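PDB 2R5O: putative ATP binding component of ABC-transporter from Escherichia coli, which probably couples ATP hydrolysis to export of O-antigen polysaccharide, with the C-terminal domain described here binding the carbohydrate substrate. Local coordinates for residues D73-V78 and V123-F128; A48-Y53 and F143-G148; C86-I91 and T104-A109; V78-D83 and I116-G121. One frame throughout, in Å; residues are numbered along the deposited sequence.

Interaction 1. Residues D73-V78 and V123-F128; sequences DFLMKV and VRVFKF
F74, M76 and V78 pair with F128, F126 and R124 in an antiparallel ladder, part of one sheet of this immunoglobulin-fold domain. Each pair exchanges two backbone hydrogen bonds; at the centre, M76 N meets F126 O at 2.9 Å and F126 N returns the bond to M76 O. Between these pairs the carbonyls also collect CA-H...O contacts, as where L75 CA comes within 3.2 Å of F126 O.

On the face bearing L75, K77, V125 and K127, aliphatic chains pack. L75 and K127 run alongside each other, L75 CG 3.9 Å from K127 CG, while L75 CD2 touches V125 CG1. K77 CG stands anti to its backbone N (chi1 -177°), against V123 CG1 at 3.8 Å, and the ammonium beyond is held by the carbonyls of S22 and E25.

The opposite face turns inward, where F74 and M76 pack on F143. Within the chain, 123-131 is an outermost strand, but K127 and F128 pair with a strand of the second subunit, whose F184 meets the F128 ring edge-to-face, consistent with domain swapping. Toward the other end of the ladder, V78 CG2 lies in the plane of the F126 ring at its edge, 3.9 Å from F126 CE2.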
loop_
_atom_site.group_PDB
_atom_site.type_symbol
_atom_site.label_atom_id
_atom_site.label_comp_id
_atom_site.label_asym_id
_atom_site.label_seq_id
_atom_site.Cartn_x
_atom_site.Cartn_y
_atom_site.Cartn_z
ATOM N N ASP A 73 6.542 14.423 -4.619
ATOM C CA ASP A 73 6.198 15.585 -3.812
ATOM C C ASP A 73 4.879 16.174 -4.283
ATOM O O ASP A 73 4.706 16.446 -5.467
ATOM C CB ASP A 73 7.264 16.675 -3.922
ATOM C CG ASP A 73 8.630 16.234 -3.487
ATOM O OD1 ASP A 73 8.789 15.393 -2.589
ATOM O OD2 ASP A 73 9.584 16.811 -4.034
ATOM N N PHE A 74 3.973 16.375 -3.334
ATOM C CA PHE A 74 2.656 16.937 -3.550
ATOM C C PHE A 74 2.593 18.222 -2.746
ATOM O O PHE A 74 2.569 18.183 -1.505
ATOM C CB PHE A 74 1.589 15.958 -3.054
ATOM C CG PHE A 74 1.580 14.642 -3.796
ATOM C CD1 PHE A 74 0.909 14.503 -4.992
ATOM C CD2 PHE A 74 2.248 13.524 -3.297
ATOM C CE1 PHE A 74 0.883 13.290 -5.647
ATOM C CE2 PHE A 74 2.220 12.353 -3.972
ATOM C CZ PHE A 74 1.520 12.228 -5.143
ATOM N N LEU A 75 2.614 19.358 -3.430
ATOM C CA LEU A 75 2.672 20.682 -2.803
ATOM C C LEU A 75 1.378 21.432 -3.019
ATOM O O LEU A 75 0.798 21.388 -4.116
ATOM C CB LEU A 75 3.825 21.524 -3.368
ATOM C CG LEU A 75 5.218 20.922 -3.163
ATOM C CD1 LEU A 75 5.662 20.086 -4.354
ATOM C CD2 LEU A 75 6.230 21.999 -2.830
ATOM N N MET A 76 0.936 22.143 -1.990
ATOM C CA MET A 76 -0.246 22.986 -2.074
ATOM C C MET A 76 0.072 24.371 -1.527
ATOM O O MET A 76 0.774 24.492 -0.532
ATOM C CB MET A 76 -1.438 22.352 -1.324
ATOM C CG MET A 76 -1.100 21.825 0.084
ATOM S SD MET A 76 -2.471 21.149 1.044
ATOM C CE MET A 76 -3.176 22.671 1.509
ATOM N N LYS A 77 -0.448 25.410 -2.183
ATOM C CA LYS A 77 -0.248 26.793 -1.771
ATOM C C LYS A 77 -1.570 27.344 -1.265
ATOM O O LYS A 77 -2.607 27.198 -1.919
ATOM C CB LYS A 77 0.237 27.630 -2.941
ATOM C CG LYS A 77 0.528 29.073 -2.541
ATOM C CD LYS A 77 1.277 29.870 -3.612
ATOM C CE LYS A 77 0.370 30.268 -4.735
ATOM N NZ LYS A 77 0.950 31.363 -5.600
ATOM N N VAL A 78 -1.525 27.984 -0.105
ATOM C CA VAL A 78 -2.723 28.481 0.580
ATOM C C VAL A 78 -2.547 29.948 0.940
ATOM O O VAL A 78 -1.481 30.342 1.443
ATOM C CB VAL A 78 -2.986 27.711 1.885
ATOM C CG1 VAL A 78 -4.291 28.175 2.535
ATOM C CG2 VAL A 78 -3.009 26.216 1.614
ATOM N N VAL A 123 0.689 33.726 2.889
ATOM C CA VAL A 123 0.673 32.738 1.814
ATOM C C VAL A 123 1.706 31.702 2.204
ATOM O O VAL A 123 2.840 32.047 2.528
ATOM C CB VAL A 123 1.022 33.374 0.457
ATOM C CG1 VAL A 123 0.988 32.339 -0.668
ATOM C CG2 VAL A 123 0.064 34.508 0.168
ATOM N N ARG A 124 1.307 30.429 2.234
ATOM C CA ARG A 124 2.188 29.342 2.663
ATOM C C ARG A 124 2.106 28.192 1.682
ATOM O O ARG A 124 1.063 27.936 1.101
ATOM C CB ARG A 124 1.780 28.817 4.035
ATOM C CG ARG A 124 1.724 29.830 5.144
ATOM C CD ARG A 124 3.094 30.257 5.602
ATOM N NE ARG A 124 2.986 31.256 6.674
ATOM C CZ ARG A 124 2.952 30.982 7.978
ATOM N NH1 ARG A 124 3.014 29.727 8.429
ATOM N NH2 ARG A 124 2.841 31.982 8.833
ATOM N N VAL A 125 3.204 27.460 1.566
ATOM C CA VAL A 125 3.244 26.239 0.795
ATOM C C VAL A 125 3.497 25.090 1.760
ATOM O O VAL A 125 4.327 25.169 2.675
ATOM C CB VAL A 125 4.340 26.316 -0.279
ATOM C CG1 VAL A 125 4.481 24.979 -0.993
ATOM C CG2 VAL A 125 4.021 27.430 -1.268
ATOM N N PHE A 126 2.785 23.997 1.523
ATOM C CA PHE A 126 2.905 22.771 2.305
ATOM C C PHE A 126 3.201 21.614 1.388
ATOM O O PHE A 126 2.619 21.524 0.309
ATOM C CB PHE A 126 1.596 22.521 3.051
ATOM C CG PHE A 126 1.162 23.685 3.907
ATOM C CD1 PHE A 126 1.920 24.106 4.996
ATOM C CD2 PHE A 126 0.047 24.411 3.573
ATOM C CE1 PHE A 126 1.509 25.196 5.771
ATOM C CE2 PHE A 126 -0.389 25.486 4.351
ATOM C CZ PHE A 126 0.342 25.869 5.441
ATOM N N LYS A 127 4.092 20.724 1.821
ATOM C CA LYS A 127 4.549 19.635 0.980
ATOM C C LYS A 127 4.370 18.294 1.671
ATOM O O LYS A 127 4.884 18.094 2.780
ATOM C CB LYS A 127 6.026 19.853 0.619
ATOM C CG LYS A 127 6.614 18.712 -0.210
ATOM C CD LYS A 127 8.000 19.010 -0.721
ATOM C CE LYS A 127 9.065 18.841 0.301
ATOM N NZ LYS A 127 10.395 18.862 -0.424
ATOM N N PHE A 128 3.712 17.362 0.988
ATOM C CA PHE A 128 3.626 15.959 1.416
ATOM C C PHE A 128 4.471 15.161 0.424
ATOM O O PHE A 128 4.233 15.234 -0.782
ATOM C CB PHE A 128 2.176 15.457 1.366
ATOM C CG PHE A 128 1.290 16.092 2.396
ATOM C CD1 PHE A 128 1.118 15.478 3.613
ATOM C CD2 PHE A 128 0.637 17.276 2.142
ATOM C CE1 PHE A 128 0.325 16.042 4.578
ATOM C CE2 PHE A 128 -0.165 17.848 3.114
ATOM C CZ PHE A 128 -0.316 17.236 4.310
#

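Interaction 2. Residues A48-Y53 and F143-G148; sequences AKIIDY and FGISAG
The hydrophobic interior between the two sheets of the sandwich is filled here by I50 and Y53 from one side and F143 and I145 from the other. The strand axes stay 7.5 Å apart and no hydrogen bond joins the segments; side chains carry the contact, one of them, I50, packing on the opposing backbone. I50 does most of the bridging. Its outer torsion is extended (chi2 173°), sending CD1 across to the other strand, where it rests 3.4 Å from F143 O and 3.6 Å from G144 CA. Lower on the same side chain, CG1 meets I145 CG2 at 3.7 Å, and A48 CB touches that methyl more loosely. Y53 and F143 cross at about a right angle, with Y53 CB 3.6 Å from F143 CE2.

Packing of one sheet on the other in this way forms the core of an immunoglobulin-like fold. In strand 48-57 the usual alternation of side chains is shifted by a classic beta bulge, in which I51 and D52 both stand opposite K77; I50 and Y53 thus both turn toward the other sheet although two residues separate them. At the bulge, D52 OD1 accepts Y53 N at 2.9 Å, with the donor well above the carboxylate plane, and also forms a salt bridge with R33 NE. The buried backbone of I50 is matched by strand 153-169: D158 OD2 accepts from its N, and R160 NH1 donates to its O. At the far end of the tyrosine, Y53 OH is hydrogen-bonded to P34 O, while the F143 side chain is backed by I91 and I164.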
loop_
_atom_site.group_PDB
_atom_site.type_symbol
_atom_site.label_atom_id
_atom_site.label_comp_id
_atom_site.label_asym_id
_atom_site.label_seq_id
_atom_site.Cartn_x
_atom_site.Cartn_y
_atom_site.Cartn_z
ATOM N N ALA A 48 -9.663 30.550 4.310
ATOM C CA ALA A 48 -8.415 30.305 3.598
ATOM C C ALA A 48 -8.796 29.687 2.276
ATOM O O ALA A 48 -9.881 29.118 2.147
ATOM C CB ALA A 48 -7.532 29.336 4.372
ATOM N N LYS A 49 -7.892 29.766 1.316
ATOM C CA LYS A 49 -8.112 29.209 -0.022
ATOM C C LYS A 49 -6.857 28.495 -0.480
ATOM O O LYS A 49 -5.774 29.085 -0.455
ATOM C CB LYS A 49 -8.452 30.294 -1.057
ATOM C CG LYS A 49 -9.834 30.866 -0.873
ATOM C CD LYS A 49 -10.064 31.994 -1.831
ATOM C CE LYS A 49 -10.433 31.527 -3.187
ATOM N NZ LYS A 49 -10.998 32.709 -3.976
ATOM N N ILE A 50 -7.025 27.262 -0.966
ATOM C CA ILE A 50 -5.943 26.561 -1.628
ATOM C C ILE A 50 -5.941 27.087 -3.062
ATOM O O ILE A 50 -6.868 26.815 -3.827
ATOM C CB ILE A 50 -6.106 25.055 -1.617
ATOM C CG1 ILE A 50 -6.324 24.565 -0.188
ATOM C CG2 ILE A 50 -4.906 24.423 -2.253
ATOM C CD1 ILE A 50 -6.655 23.103 -0.107
ATOM N N ILE A 51 -4.937 27.887 -3.413
ATOM C CA ILE A 51 -4.938 28.639 -4.675
ATOM C C ILE A 51 -4.034 28.045 -5.765
ATOM O O ILE A 51 -4.097 28.479 -6.902
ATOM C CB ILE A 51 -4.583 30.124 -4.425
ATOM C CG1 ILE A 51 -3.320 30.277 -3.571
ATOM C CG2 ILE A 51 -5.768 30.825 -3.766
ATOM C CD1 ILE A 51 -2.810 31.716 -3.553
ATOM N N ASP A 52 -3.206 27.069 -5.409
ATOM C CA ASP A 52 -2.333 26.449 -6.408
ATOM C C ASP A 52 -1.828 25.128 -5.858
ATOM O O ASP A 52 -1.914 24.870 -4.649
ATOM C CB ASP A 52 -1.159 27.384 -6.767
ATOM C CG ASP A 52 -0.580 27.136 -8.153
ATOM O OD1 ASP A 52 -1.040 26.252 -8.883
ATOM O OD2 ASP A 52 0.354 27.893 -8.509
ATOM N N TYR A 53 -1.321 24.284 -6.750
ATOM C CA TYR A 53 -0.605 23.075 -6.353
ATOM C C TYR A 53 0.510 22.792 -7.330
ATOM O O TYR A 53 0.549 23.351 -8.441
ATOM C CB TYR A 53 -1.546 21.869 -6.251
ATOM C CG TYR A 53 -2.088 21.329 -7.561
ATOM C CD1 TYR A 53 -1.477 20.271 -8.246
ATOM C CD2 TYR A 53 -3.235 21.854 -8.113
ATOM C CE1 TYR A 53 -1.992 19.781 -9.420
ATOM C CE2 TYR A 53 -3.778 21.345 -9.294
ATOM C CZ TYR A 53 -3.144 20.308 -9.930
ATOM O OH TYR A 53 -3.701 19.833 -11.111
ATOM N N PHE A 143 -6.589 17.817 -1.908
ATOM C CA PHE A 143 -5.837 18.665 -1.011
ATOM C C PHE A 143 -6.846 19.423 -0.153
ATOM O O PHE A 143 -7.842 19.931 -0.699
ATOM C CB PHE A 143 -5.004 19.699 -1.749
ATOM C CG PHE A 143 -3.717 19.209 -2.368
ATOM C CD1 PHE A 143 -2.690 18.763 -1.593
ATOM C CD2 PHE A 143 -3.519 19.291 -3.731
ATOM C CE1 PHE A 143 -1.481 18.446 -2.138
ATOM C CE2 PHE A 143 -2.315 18.929 -4.303
ATOM C CZ PHE A 143 -1.289 18.505 -3.494
ATOM N N GLY A 144 -6.598 19.550 1.143
ATOM C CA GLY A 144 -7.461 20.300 2.035
ATOM C C GLY A 144 -6.676 21.125 3.023
ATOM O O GLY A 144 -5.526 20.810 3.328
ATOM N N ILE A 145 -7.303 22.189 3.535
ATOM C CA ILE A 145 -6.750 23.000 4.635
ATOM C C ILE A 145 -7.865 23.199 5.669
ATOM O O ILE A 145 -8.986 23.575 5.319
ATOM C CB ILE A 145 -6.119 24.348 4.120
ATOM C CG1 ILE A 145 -5.439 25.132 5.240
ATOM C CG2 ILE A 145 -7.103 25.191 3.407
ATOM C CD1 ILE A 145 -4.136 24.524 5.708
ATOM N N SER A 146 -7.529 22.937 6.930
ATOM C CA SER A 146 -8.420 23.069 8.067
ATOM C C SER A 146 -7.696 23.770 9.180
ATOM O O SER A 146 -6.498 24.003 9.089
ATOM C CB SER A 146 -8.896 21.680 8.505
ATOM O OG SER A 146 -9.455 20.954 7.408
ATOM N N ALA A 147 -8.418 24.137 10.225
ATOM C CA ALA A 147 -7.794 24.795 11.372
ATOM C C ALA A 147 -8.458 24.382 12.669
ATOM O O ALA A 147 -9.663 24.194 12.730
ATOM C CB ALA A 147 -7.859 26.294 11.231
ATOM N N GLY A 148 -7.653 24.270 13.721
ATOM C CA GLY A 148 -8.159 24.011 15.070
ATOM C C GLY A 148 -7.368 22.938 15.795
ATOM O O GLY A 148 -6.145 22.872 15.670
#

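Interaction 3. Residues C86-I91 and T104-A109; sequences CVVPGI and TNSFLA
T104 O is met by two groups of the facing strand: I91 N forms a hydrogen bond to it at 3.0 Å (N-H...O 160°), and G90 CA comes within 3.3 Å. T104 N returns a bond to I91 O, completing a hydrogen-bonded pair. Their side chains share one face of the sheet, with I91 CG1 3.8 Å from T104 CG2. One step along, G90 and N105 form a non-hydrogen-bonded pair; having no side chain, G90 lets the backbone at N105 come close. The ladder's last bond is S106 N to P89 O, at 3.0 Å and bent at the hydrogen.

This is the beta hairpin of strands 84-95 and 100-105, and it ends where the second strand turns into the short helix 106-109. N105 is the N-cap of that helix. Its CG sits between the backbone N and the carbonyl carbon (chi1 66°), and OD1 accepts L108 N at 2.9 Å in an almost straight bond (173°). The amide is backed by V88, whose CG1 lies 3.5 Å from N105 CG. Beside it, the first turn of the helix leans on the proline: S106 OG lies 3.3 Å from P89 CD.

The second subunit closes over this corner, F184 of that chain packing on P89 and S106, and W175 of that chain on N105 and L108. Within the same chain, F128 of strand 123-131 packs against both I91 and T104. A bound sodium ion lies about 4 Å from the side chain of T104.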
loop_
_atom_site.group_PDB
_atom_site.type_symbol
_atom_site.label_atom_id
_atom_site.label_comp_id
_atom_site.label_asym_id
_atom_site.label_seq_id
_atom_site.Cartn_x
_atom_site.Cartn_y
_atom_site.Cartn_z
ATOM N N CYS A 86 -3.459 27.156 14.586
ATOM C CA CYS A 86 -3.102 25.793 14.225
ATOM C C CYS A 86 -3.769 25.358 12.924
ATOM O O CYS A 86 -4.927 24.944 12.917
ATOM C CB CYS A 86 -3.468 24.827 15.355
ATOM S SG CYS A 86 -3.006 23.091 15.075
ATOM N N VAL A 87 -3.054 25.488 11.817
ATOM C CA VAL A 87 -3.606 25.131 10.508
ATOM C C VAL A 87 -3.070 23.748 10.145
ATOM O O VAL A 87 -1.922 23.406 10.458
ATOM C CB VAL A 87 -3.338 26.173 9.411
ATOM C CG1 VAL A 87 -3.865 27.536 9.870
ATOM C CG2 VAL A 87 -1.843 26.307 9.072
ATOM N N VAL A 88 -3.904 22.974 9.465
ATOM C CA VAL A 88 -3.654 21.569 9.252
ATOM C C VAL A 88 -3.998 21.237 7.805
ATOM O O VAL A 88 -5.155 21.009 7.452
ATOM C CB VAL A 88 -4.524 20.734 10.198
ATOM C CG1 VAL A 88 -4.301 19.256 9.969
ATOM C CG2 VAL A 88 -4.200 21.087 11.666
ATOM N N PRO A 89 -2.986 21.249 6.931
ATOM C CA PRO A 89 -3.168 20.776 5.566
ATOM C C PRO A 89 -3.284 19.267 5.529
ATOM O O PRO A 89 -2.727 18.590 6.388
ATOM C CB PRO A 89 -1.905 21.230 4.852
ATOM C CG PRO A 89 -0.908 21.355 5.931
ATOM C CD PRO A 89 -1.629 21.767 7.170
ATOM N N GLY A 90 -3.939 18.730 4.512
ATOM C CA GLY A 90 -4.069 17.300 4.378
ATOM C C GLY A 90 -4.245 16.855 2.955
ATOM O O GLY A 90 -4.564 17.651 2.068
ATOM N N ILE A 91 -4.111 15.551 2.768
ATOM C CA ILE A 91 -4.301 14.911 1.479
ATOM C C ILE A 91 -5.137 13.632 1.633
ATOM O O ILE A 91 -5.105 12.969 2.691
ATOM C CB ILE A 91 -2.956 14.537 0.837
ATOM C CG1 ILE A 91 -2.070 13.692 1.764
ATOM C CG2 ILE A 91 -2.250 15.776 0.332
ATOM C CD1 ILE A 91 -0.898 13.095 0.987
ATOM N N THR A 104 -3.886 11.557 5.137
ATOM C CA THR A 104 -3.127 12.069 6.267
ATOM C C THR A 104 -3.254 13.570 6.310
ATOM O O THR A 104 -3.876 14.195 5.458
ATOM C CB THR A 104 -1.645 11.605 6.202
ATOM O OG1 THR A 104 -1.007 11.898 7.461
ATOM C CG2 THR A 104 -0.882 12.258 5.057
ATOM N N ASN A 105 -2.645 14.150 7.325
ATOM C CA ASN A 105 -2.558 15.588 7.431
ATOM C C ASN A 105 -1.253 15.929 8.129
ATOM O O ASN A 105 -0.492 15.045 8.495
ATOM C CB ASN A 105 -3.813 16.167 8.094
ATOM C CG ASN A 105 -3.983 15.755 9.525
ATOM O OD1 ASN A 105 -3.034 15.600 10.271
ATOM N ND2 ASN A 105 -5.252 15.652 9.943
ATOM N N SER A 106 -0.949 17.208 8.299
ATOM C CA SER A 106 0.320 17.604 8.862
ATOM C C SER A 106 0.557 17.008 10.235
ATOM O O SER A 106 1.697 16.678 10.586
ATOM C CB SER A 106 0.448 19.118 8.920
ATOM O OG SER A 106 -0.643 19.701 9.605
ATOM N N PHE A 107 -0.496 16.965 11.043
ATOM C CA PHE A 107 -0.417 16.457 12.399
ATOM C C PHE A 107 -0.136 14.949 12.428
ATOM O O PHE A 107 0.783 14.482 13.106
ATOM C CB PHE A 107 -1.714 16.803 13.124
ATOM C CG PHE A 107 -1.718 16.369 14.563
ATOM C CD1 PHE A 107 -0.945 17.035 15.511
ATOM C CD2 PHE A 107 -2.432 15.257 14.949
ATOM C CE1 PHE A 107 -0.937 16.633 16.851
ATOM C CE2 PHE A 107 -2.415 14.837 16.305
ATOM C CZ PHE A 107 -1.646 15.526 17.220
ATOM N N LEU A 108 -0.923 14.185 11.684
ATOM C CA LEU A 108 -0.719 12.734 11.632
ATOM C C LEU A 108 0.610 12.370 10.974
ATOM O O LEU A 108 1.363 11.530 11.477
ATOM C CB LEU A 108 -1.878 12.033 10.924
ATOM C CG LEU A 108 -3.240 12.234 11.561
ATOM C CD1 LEU A 108 -4.292 11.475 10.740
ATOM C CD2 LEU A 108 -3.239 11.778 13.025
ATOM N N ALA A 109 0.912 12.964 9.833
ATOM C CA ALA A 109 2.098 12.559 9.070
ATOM C C ALA A 109 3.368 12.800 9.846
ATOM O O ALA A 109 4.312 12.002 9.754
ATOM C CB ALA A 109 2.168 13.256 7.750
#

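Interaction 4. Residues V78-D83 and I116-G121; sequences VVFEYD and ISVSRG
The F80 ring is held between two valine methyls: V118 CG2 lies over one face, 3.6 Å above the plane, and V78 CG1 over the opposite face, both displaced toward the rim. The first is a CH-pi contact. V118 crosses F80 at about a right angle and uses both branches; with CG1 anti to the carbonyl carbon (chi1 -58°), that methyl reaches F80 CE2 at 3.8 Å. The other flat group is the guanidinium of R120, approached in its plane at the edge by E81 O. R120 NH1 gives this carbonyl a straight but weak hydrogen bond of 3.4 Å, and R120 CG lies 3.2 Å from the same oxygen, so the arginine side chain bends over the E81 carbonyl.

Two connections between the sheets of the sandwich run next to each other here. Residues 81-83 lead from strand 71-80 to strand 84-95, and residues 119-122 lead from strand 116-118 to strand 123-131. Backbone donors tie them together. G121 N bonds to F80 O at 2.8 Å, and R120 N to D83 OD1 at 2.7 Å, nearly along the C-O axis of the carboxylate. D83 OD1 also lies 3.2 Å from S119 CA, while D83 CA makes a CA-H...O contact with V118 O. Y82 O is buried by the contact without a polar partner in the model. Nearby, D122 OD2 accepts S119 N within the second connection. On the inner side, V87 of strand 84-95 packs against both F80 and V118.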
loop_
_atom_site.group_PDB
_atom_site.type_symbol
_atom_site.label_atom_id
_atom_site.label_comp_id
_atom_site.label_asym_id
_atom_site.label_seq_id
_atom_site.Cartn_x
_atom_site.Cartn_y
_atom_site.Cartn_z
ATOM N N VAL A 78 -1.525 27.984 -0.105
ATOM C CA VAL A 78 -2.723 28.481 0.580
ATOM C C VAL A 78 -2.547 29.948 0.940
ATOM O O VAL A 78 -1.481 30.342 1.443
ATOM C CB VAL A 78 -2.986 27.711 1.885
ATOM C CG1 VAL A 78 -4.291 28.175 2.535
ATOM C CG2 VAL A 78 -3.009 26.216 1.614
ATOM N N VAL A 79 -3.604 30.741 0.739
ATOM C CA VAL A 79 -3.675 32.099 1.278
ATOM C C VAL A 79 -4.683 32.122 2.422
ATOM O O VAL A 79 -5.776 31.592 2.298
ATOM C CB VAL A 79 -4.000 33.155 0.177
ATOM C CG1 VAL A 79 -5.343 32.912 -0.547
ATOM C CG2 VAL A 79 -3.998 34.568 0.777
ATOM N N PHE A 80 -4.283 32.712 3.546
ATOM C CA PHE A 80 -5.097 32.775 4.764
ATOM C C PHE A 80 -5.715 34.152 4.916
ATOM O O PHE A 80 -5.027 35.154 4.777
ATOM C CB PHE A 80 -4.242 32.413 5.970
ATOM C CG PHE A 80 -3.742 30.993 5.911
ATOM C CD1 PHE A 80 -4.524 29.954 6.405
ATOM C CD2 PHE A 80 -2.542 30.690 5.317
ATOM C CE1 PHE A 80 -4.095 28.650 6.333
ATOM C CE2 PHE A 80 -2.106 29.383 5.241
ATOM C CZ PHE A 80 -2.881 28.363 5.762
ATOM N N GLU A 81 -7.022 34.180 5.157
ATOM C CA GLU A 81 -7.771 35.439 5.282
ATOM C C GLU A 81 -7.825 35.948 6.732
ATOM O O GLU A 81 -8.139 37.118 6.954
ATOM C CB GLU A 81 -9.165 35.272 4.665
ATOM C CG GLU A 81 -9.129 35.308 3.113
ATOM C CD GLU A 81 -9.278 33.961 2.427
ATOM O OE1 GLU A 81 -8.247 33.365 2.031
ATOM O OE2 GLU A 81 -10.433 33.511 2.246
ATOM N N TYR A 82 -7.501 35.089 7.694
ATOM C CA TYR A 82 -7.531 35.419 9.120
ATOM C C TYR A 82 -6.276 34.860 9.795
ATOM O O TYR A 82 -5.598 33.985 9.232
ATOM C CB TYR A 82 -8.775 34.804 9.769
ATOM C CG TYR A 82 -10.072 35.261 9.154
ATOM C CD1 TYR A 82 -10.638 36.465 9.534
ATOM C CD2 TYR A 82 -10.745 34.496 8.205
ATOM C CE1 TYR A 82 -11.816 36.910 8.977
ATOM C CE2 TYR A 82 -11.941 34.940 7.644
ATOM C CZ TYR A 82 -12.470 36.140 8.042
ATOM O OH TYR A 82 -13.647 36.596 7.500
ATOM N N ASP A 83 -5.984 35.330 11.002
ATOM C CA ASP A 83 -5.029 34.653 11.878
ATOM C C ASP A 83 -5.609 33.302 12.291
ATOM O O ASP A 83 -6.797 33.229 12.611
ATOM C CB ASP A 83 -4.801 35.446 13.173
ATOM C CG ASP A 83 -4.173 36.791 12.951
ATOM O OD1 ASP A 83 -3.716 37.110 11.839
ATOM O OD2 ASP A 83 -4.141 37.559 13.936
ATOM N N ILE A 116 1.458 24.649 13.085
ATOM C CA ILE A 116 1.608 25.734 12.129
ATOM C C ILE A 116 0.632 26.867 12.435
ATOM O O ILE A 116 -0.573 26.687 12.366
ATOM C CB ILE A 116 1.365 25.226 10.692
ATOM C CG1 ILE A 116 2.178 23.936 10.419
ATOM C CG2 ILE A 116 1.731 26.303 9.696
ATOM C CD1 ILE A 116 1.689 23.132 9.244
ATOM N N SER A 117 1.167 28.036 12.763
ATOM C CA SER A 117 0.351 29.236 12.969
ATOM C C SER A 117 0.568 30.183 11.800
ATOM O O SER A 117 1.644 30.228 11.217
ATOM C CB SER A 117 0.694 29.917 14.287
ATOM O OG SER A 117 2.059 30.261 14.297
ATOM N N VAL A 118 -0.469 30.935 11.478
ATOM C CA VAL A 118 -0.443 31.881 10.370
ATOM C C VAL A 118 -1.108 33.184 10.779
ATOM O O VAL A 118 -1.900 33.222 11.725
ATOM C CB VAL A 118 -1.159 31.345 9.116
ATOM C CG1 VAL A 118 -0.522 30.026 8.677
ATOM C CG2 VAL A 118 -2.643 31.203 9.356
ATOM N N SER A 119 -0.750 34.255 10.071
ATOM C CA SER A 119 -1.395 35.549 10.212
ATOM C C SER A 119 -2.237 35.858 8.979
ATOM O O SER A 119 -1.967 35.375 7.886
ATOM C CB SER A 119 -0.356 36.657 10.373
ATOM O OG SER A 119 0.500 36.411 11.472
ATOM N N ARG A 120 -3.236 36.712 9.173
ATOM C CA ARG A 120 -4.068 37.213 8.102
ATOM C C ARG A 120 -3.195 37.700 6.951
ATOM O O ARG A 120 -2.251 38.482 7.158
ATOM C CB ARG A 120 -4.948 38.342 8.634
ATOM C CG ARG A 120 -5.745 39.075 7.600
ATOM C CD ARG A 120 -6.842 39.908 8.265
ATOM N NE ARG A 120 -7.051 41.188 7.606
ATOM C CZ ARG A 120 -7.656 41.356 6.432
ATOM N NH1 ARG A 120 -8.114 40.315 5.744
ATOM N NH2 ARG A 120 -7.795 42.577 5.938
ATOM N N GLY A 121 -3.528 37.256 5.739
ATOM C CA GLY A 121 -2.784 37.621 4.536
ATOM C C GLY A 121 -1.632 36.709 4.174
ATOM O O GLY A 121 -1.098 36.806 3.068
#

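How the interactions relate
Interactions 1 and 2 share a sheet: strands 48-57 and 71-80 are neighbours, joined by K77 N to D52 O and K77 O to I51 N. Yet interaction 1 is backbone pairing within that sheet, whereas interaction 2 is apolar packing across the sandwich core. Interaction 3 is again strand pairing, but in the other sheet, ending in a capped helix; G90 N to G144 O links it to interaction 2, and the F128 ring links it to interaction 1. Both pairing contacts meet the second subunit. Interaction 4, farthest from the chain's centre, shares V78 with interaction 1 and ties exposed connections together by two backbone N-H donors, one meeting a carbonyl and one a carboxylate, beside the buried F80 and V118.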